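Local atomic coordinates of flavodoxin (PDB entry 6GAQ), a protein that binds flavin mononucleotide and carries electrons, probably serving as a low-potential electron donor to a number of redox enzymes. Residues Ile11-Ala16 / Ser24-Ile29; Val31-Phe36 / Ala149-Phe154. All blocks are in the same frame, centred on the assembly; numbering follows the deposited sequence.

Two contacts involving helix 21-35 illustrate how a flavodoxin fold is assembled around its parallel sheet. Contact 1 sets the middle of the helix, Ser-24 to Ile-29, on strand 11-16, the second strand across the sheet. Contact 2 takes the end of the same helix, Val-31 to Phe-36, to the C-terminal helix 137-152. Their centres are about 12 Å apart, and both segments of contact 1 precede those of contact 2 in the sequence. They meet directly where Ile-11 CD1 approaches Phe-150 CE2 at 3.6 Å and Ile-11 CG2 approaches Leu-33 CD1 at 3.7 Å. One continuous apolar layer therefore joins strand, first helix and last helix.

Contact 1 (Ile11-Ala16 / Ser24-Ile29); sequences ILIAYA and SIADLI
Ile-13 and Tyr-15 of strand 11-16 pack against Ala-26 and Ile-29 of helix 21-35, within the first beta-alpha-beta unit of the flavodoxin fold, which is completed by strand 40-44. The strand and helix segments run nearly antiparallel, at 168°, as expected when a crossover helix returns over a parallel sheet, and their axes come within 9.2 Å.

The side-chain contacts are all apolar. In the aliphatic set, Ile-13 divides its two branches between two residues about one helical turn apart. Its CG2 methyl meets Ala-26 CB at 3.9 Å, while CD1, at the end of the longer branch, reaches Ile-29 CG2 at 4.1 Å and also rests against the carbonyl oxygen Ala-26 O at 4.0 Å. With CG1 beside the backbone N (chi1 -59°) and CG2 anti to it, both branches can be used at once; the two isoleucine side chains cross at a slant. The nearest CA pair, Ile-13 and Ala-26, is 6.8 Å apart.

Beyond these segments, the adjacent strand 40-44 (Leu-42) and the more distant strand 91-98 (Phe-95) extend the buried layer. Tyr-15 stands near the flavin end of the sheet: between nearest atoms, its side chain is about 4 Å from those of the FMN-binding Ser-17 and Thr-22, and about 7 Å from bound FMN.

In the aromatic set, Tyr-15 CG lies between the backbone N and the carbonyl carbon (chi1 71°), presenting its CB, CG and CD2 side to the Ala-26 methyl, which approaches the ring obliquely, with Ala-26 CB 3.9 Å from Tyr-15 CD2.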
loop_
_atom_site.group_PDB
_atom_site.type_symbol
_atom_site.label_atom_id
_atom_site.label_comp_id
_atom_site.label_asym_id
_atom_site.label_seq_id
_atom_site.Cartn_x
_atom_site.Cartn_y
_atom_site.Cartn_z
ATOM N N ILE A 11 0.588 -7.230 10.576
ATOM C CA ILE A 11 0.492 -6.256 9.495
ATOM C C ILE A 11 1.177 -6.814 8.256
ATOM O O ILE A 11 2.280 -7.368 8.337
ATOM C CB ILE A 11 1.104 -4.900 9.900
ATOM C CG1 ILE A 11 0.358 -4.323 11.105
ATOM C CG2 ILE A 11 1.056 -3.922 8.736
ATOM C CD1 ILE A 11 0.806 -2.930 11.495
ATOM N N LEU A 12 0.517 -6.667 7.109
ATOM C CA LEU A 12 1.036 -7.128 5.830
ATOM C C LEU A 12 1.236 -5.942 4.898
ATOM O O LEU A 12 0.370 -5.065 4.797
ATOM C CB LEU A 12 0.088 -8.145 5.184
ATOM C CG LEU A 12 0.094 -8.236 3.656
ATOM C CD1 LEU A 12 1.343 -8.948 3.156
ATOM C CD2 LEU A 12 -1.161 -8.932 3.154
ATOM N N ILE A 13 2.378 -5.920 4.218
ATOM C CA ILE A 13 2.695 -4.898 3.227
ATOM C C ILE A 13 2.815 -5.607 1.883
ATOM O O ILE A 13 3.830 -6.253 1.599
ATOM C CB ILE A 13 3.976 -4.129 3.567
ATOM C CG1 ILE A 13 3.846 -3.454 4.933
ATOM C CG2 ILE A 13 4.277 -3.096 2.492
ATOM C CD1 ILE A 13 5.124 -2.809 5.414
ATOM N N ALA A 14 1.779 -5.496 1.057
ATOM C CA ALA A 14 1.780 -6.049 -0.291
ATOM C C ALA A 14 1.981 -4.909 -1.281
ATOM O O ALA A 14 1.190 -3.960 -1.307
ATOM C CB ALA A 14 0.478 -6.797 -0.582
ATOM N N TYR A 15 3.036 -4.998 -2.088
ATOM C CA TYR A 15 3.416 -3.907 -2.971
ATOM C C TYR A 15 3.627 -4.410 -4.392
ATOM O O TYR A 15 4.032 -5.554 -4.615
ATOM C CB TYR A 15 4.689 -3.197 -2.475
ATOM C CG TYR A 15 5.959 -4.009 -2.618
ATOM C CD1 TYR A 15 6.758 -3.895 -3.750
ATOM C CD2 TYR A 15 6.364 -4.881 -1.616
ATOM C CE1 TYR A 15 7.918 -4.634 -3.884
ATOM C CE2 TYR A 15 7.525 -5.623 -1.740
ATOM C CZ TYR A 15 8.298 -5.495 -2.876
ATOM O OH TYR A 15 9.454 -6.230 -3.005
ATOM N N ALA A 16 3.350 -3.529 -5.352
ATOM C CA ALA A 16 3.637 -3.757 -6.764
ATOM C C ALA A 16 4.677 -2.730 -7.192
ATOM O O ALA A 16 4.404 -1.525 -7.184
ATOM C CB ALA A 16 2.374 -3.644 -7.613
ATOM N N SER A 24 11.020 0.602 -2.447
ATOM C CA SER A 24 11.779 1.355 -1.452
ATOM C C SER A 24 10.856 1.976 -0.411
ATOM O O SER A 24 11.208 2.056 0.773
ATOM C CB SER A 24 12.617 2.431 -2.140
ATOM O OG SER A 24 13.406 1.872 -3.176
ATOM N N ILE A 25 9.672 2.424 -0.832
ATOM C CA ILE A 25 8.689 2.932 0.120
ATOM C C ILE A 25 8.226 1.816 1.046
ATOM O O ILE A 25 8.070 2.017 2.258
ATOM C CB ILE A 25 7.503 3.575 -0.623
ATOM C CG1 ILE A 25 7.989 4.680 -1.558
ATOM C CG2 ILE A 25 6.491 4.125 0.367
ATOM C CD1 ILE A 25 6.938 5.146 -2.533
ATOM N N ALA A 26 7.999 0.623 0.490
ATOM C CA ALA A 26 7.570 -0.507 1.307
ATOM C C ALA A 26 8.625 -0.871 2.343
ATOM O O ALA A 26 8.292 -1.249 3.473
ATOM C CB ALA A 26 7.254 -1.706 0.415
ATOM N N ASP A 27 9.905 -0.758 1.979
ATOM C CA ASP A 27 10.974 -1.069 2.924
ATOM C C ASP A 27 11.003 -0.071 4.075
ATOM O O ASP A 27 11.203 -0.457 5.233
ATOM C CB ASP A 27 12.321 -1.095 2.202
ATOM C CG ASP A 27 12.441 -2.253 1.232
ATOM O OD1 ASP A 27 11.741 -3.269 1.430
ATOM O OD2 ASP A 27 13.235 -2.151 0.273
ATOM N N LEU A 28 10.807 1.216 3.777
ATOM C CA LEU A 28 10.820 2.228 4.827
ATOM C C LEU A 28 9.660 2.033 5.796
ATOM O O LEU A 28 9.835 2.145 7.015
ATOM C CB LEU A 28 10.776 3.626 4.210
ATOM C CG LEU A 28 12.024 4.093 3.457
ATOM C CD1 LEU A 28 11.701 5.282 2.568
ATOM C CD2 LEU A 28 13.142 4.439 4.428
ATOM N N ILE A 29 8.470 1.731 5.274
ATOM C CA ILE A 29 7.303 1.561 6.136
ATOM C C ILE A 29 7.479 0.353 7.049
ATOM O O ILE A 29 7.116 0.395 8.230
ATOM C CB ILE A 29 6.026 1.448 5.283
ATOM C CG1 ILE A 29 5.814 2.729 4.474
ATOM C CG2 ILE A 29 4.816 1.165 6.160
ATOM C CD1 ILE A 29 4.807 2.584 3.357
#

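Contact 2 (Val31-Phe36 / Ala149-Phe154); sequences VSLDAF and AFAEKF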
loop_
_atom_site.group_PDB
_atom_site.type_symbol
_atom_site.label_atom_id
_atom_site.label_comp_id
_atom_site.label_asym_id
_atom_site.label_seq_id
_atom_site.Cartn_x
_atom_site.Cartn_y
_atom_site.Cartn_z
ATOM N N VAL A 31 10.262 -0.940 8.258
ATOM C CA VAL A 31 11.241 -0.682 9.310
ATOM C C VAL A 31 10.615 0.130 10.439
ATOM O O VAL A 31 10.848 -0.144 11.623
ATOM C CB VAL A 31 12.480 0.015 8.717
ATOM C CG1 VAL A 31 13.312 0.641 9.809
ATOM C CG2 VAL A 31 13.310 -0.980 7.919
ATOM N N SER A 32 9.805 1.134 10.094
ATOM C CA SER A 32 9.079 1.882 11.118
ATOM C C SER A 32 8.127 0.973 11.880
ATOM O O SER A 32 8.072 1.002 13.115
ATOM C CB SER A 32 8.311 3.041 10.485
ATOM O OG SER A 32 7.367 3.582 11.393
ATOM N N LEU A 33 7.362 0.157 11.151
ATOM C CA LEU A 33 6.454 -0.784 11.789
ATOM C C LEU A 33 7.195 -1.861 12.568
ATOM O O LEU A 33 6.594 -2.501 13.433
ATOM C CB LEU A 33 5.545 -1.430 10.744
ATOM C CG LEU A 33 4.466 -0.544 10.123
ATOM C CD1 LEU A 33 3.688 -1.321 9.073
ATOM C CD2 LEU A 33 3.538 -0.004 11.196
ATOM N N ASP A 34 8.478 -2.086 12.270
ATOM C CA ASP A 34 9.272 -3.014 13.068
ATOM C C ASP A 34 9.554 -2.446 14.453
ATOM O O ASP A 34 9.549 -3.182 15.444
ATOM C CB ASP A 34 10.587 -3.332 12.358
ATOM C CG ASP A 34 10.426 -4.342 11.242
ATOM O OD1 ASP A 34 9.403 -5.058 11.218
ATOM O OD2 ASP A 34 11.331 -4.415 10.385
ATOM N N ALA A 35 9.809 -1.136 14.534
ATOM C CA ALA A 35 10.207 -0.526 15.800
ATOM C C ALA A 35 9.114 -0.664 16.850
ATOM O O ALA A 35 9.403 -0.892 18.031
ATOM C CB ALA A 35 10.568 0.941 15.580
ATOM N N PHE A 36 7.857 -0.505 16.449
ATOM C CA PHE A 36 6.750 -1.008 17.246
ATOM C C PHE A 36 6.723 -2.521 17.083
ATOM O O PHE A 36 6.733 -3.025 15.958
ATOM C CB PHE A 36 5.423 -0.396 16.800
ATOM C CG PHE A 36 5.471 1.093 16.605
ATOM C CD1 PHE A 36 5.828 1.635 15.381
ATOM C CD2 PHE A 36 5.154 1.952 17.645
ATOM C CE1 PHE A 36 5.873 3.005 15.200
ATOM C CE2 PHE A 36 5.199 3.322 17.470
ATOM C CZ PHE A 36 5.558 3.850 16.246
ATOM N N ALA A 149 1.719 6.987 11.977
ATOM C CA ALA A 149 0.292 7.214 12.182
ATOM C C ALA A 149 -0.498 5.919 12.033
ATOM O O ALA A 149 -1.481 5.695 12.749
ATOM C CB ALA A 149 -0.220 8.271 11.206
ATOM N N PHE A 150 -0.083 5.055 11.103
ATOM C CA PHE A 150 -0.715 3.748 10.975
ATOM C C PHE A 150 -0.494 2.911 12.227
ATOM O O PHE A 150 -1.404 2.211 12.687
ATOM C CB PHE A 150 -0.173 3.024 9.742
ATOM C CG PHE A 150 -0.918 1.767 9.397
ATOM C CD1 PHE A 150 -2.099 1.821 8.676
ATOM C CD2 PHE A 150 -0.432 0.529 9.785
ATOM C CE1 PHE A 150 -2.786 0.664 8.354
ATOM C CE2 PHE A 150 -1.113 -0.631 9.464
ATOM C CZ PHE A 150 -2.291 -0.563 8.748
ATOM N N ALA A 151 0.712 2.974 12.798
ATOM C CA ALA A 151 0.987 2.248 14.032
ATOM C C ALA A 151 0.187 2.809 15.200
ATOM O O ALA A 151 -0.188 2.057 16.109
ATOM C CB ALA A 151 2.482 2.286 14.343
ATOM N N GLU A 152 -0.083 4.117 15.196
ATOM C CA GLU A 152 -0.904 4.703 16.249
ATOM C C GLU A 152 -2.336 4.186 16.195
ATOM O O GLU A 152 -3.030 4.178 17.218
ATOM C CB GLU A 152 -0.883 6.228 16.146
ATOM C CG GLU A 152 0.371 6.869 16.717
ATOM C CD GLU A 152 0.523 8.321 16.309
ATOM O OE1 GLU A 152 1.604 8.898 16.552
ATOM O OE2 GLU A 152 -0.438 8.886 15.745
ATOM N N LYS A 153 -2.792 3.753 15.018
ATOM C CA LYS A 153 -4.100 3.121 14.900
ATOM C C LYS A 153 -4.126 1.720 15.497
ATOM O O LYS A 153 -5.208 1.133 15.606
ATOM C CB LYS A 153 -4.522 3.061 13.431
ATOM C CG LYS A 153 -4.512 4.406 12.725
ATOM C CD LYS A 153 -5.608 5.316 13.251
ATOM C CE LYS A 153 -5.360 6.762 12.853
ATOM N NZ LYS A 153 -5.062 6.895 11.401
ATOM N N PHE A 154 -2.975 1.180 15.881
ATOM C CA PHE A 154 -2.895 -0.158 16.456
ATOM C C PHE A 154 -2.433 -0.099 17.904
ATOM O O PHE A 154 -1.925 -1.086 18.435
ATOM C CB PHE A 154 -1.945 -1.039 15.642
ATOM C CG PHE A 154 -2.512 -1.487 14.329
ATOM C CD1 PHE A 154 -2.672 -0.589 13.288
ATOM C CD2 PHE A 154 -2.885 -2.805 14.134
ATOM C CE1 PHE A 154 -3.194 -0.996 12.080
ATOM C CE2 PHE A 154 -3.407 -3.218 12.925
ATOM C CZ PHE A 154 -3.561 -2.311 11.897
ATOM O OXT PHE A 154 -2.543 0.933 18.566
#
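Ala-151 CB lies over one face of the Phe-36 ring, making a CH-pi contact between the C-terminal helix and the residue just beyond helix 21-35. The methyl stands 3.7 Å from the centroid of the Phe-36 ring, and its direction is 18° off the ring normal. It is displaced toward the rim, where Phe-36 CD1 and CE1 are each 3.6 Å from Ala-151 CB.

Leu-33 supplies the other half of this first shell. Its CD2 methyl touches Ala-151 CB at 4.0 Å and also meets the edge of the Phe-150 ring, near the ring plane, with 4.2 Å to Phe-150 CD2. One branch of the leucine thus bridges two successive residues of the opposing helix, while Ala-151 receives both the leucine methyl and the face of Phe-36.

Torsions and backbone place these groups. The CB of Leu-33 does not point straight at the other helix; CD1 continues the chain, anti to CA (chi2 178°), and CD2 is the branch that comes nearer. The backbone turns out of the helix at Phe-36, whose CB points toward Ala-151, with CG beside the backbone N (chi1 -47°). On the other side, the backbone hydrogen bond from Lys-153 N to Ala-149 O spans the turn carrying Phe-150 and Ala-151.

Farther out, Ile-60 of strand 58-63 touches both Leu-33 and Phe-150, joining the interhelical contact to the central sheet. The contact lies away from the FMN and calcium sites. Such packing of first and last helices on one face of a five-stranded parallel sheet is characteristic of the three-layer alpha/beta/alpha sandwich of the flavodoxin-like fold.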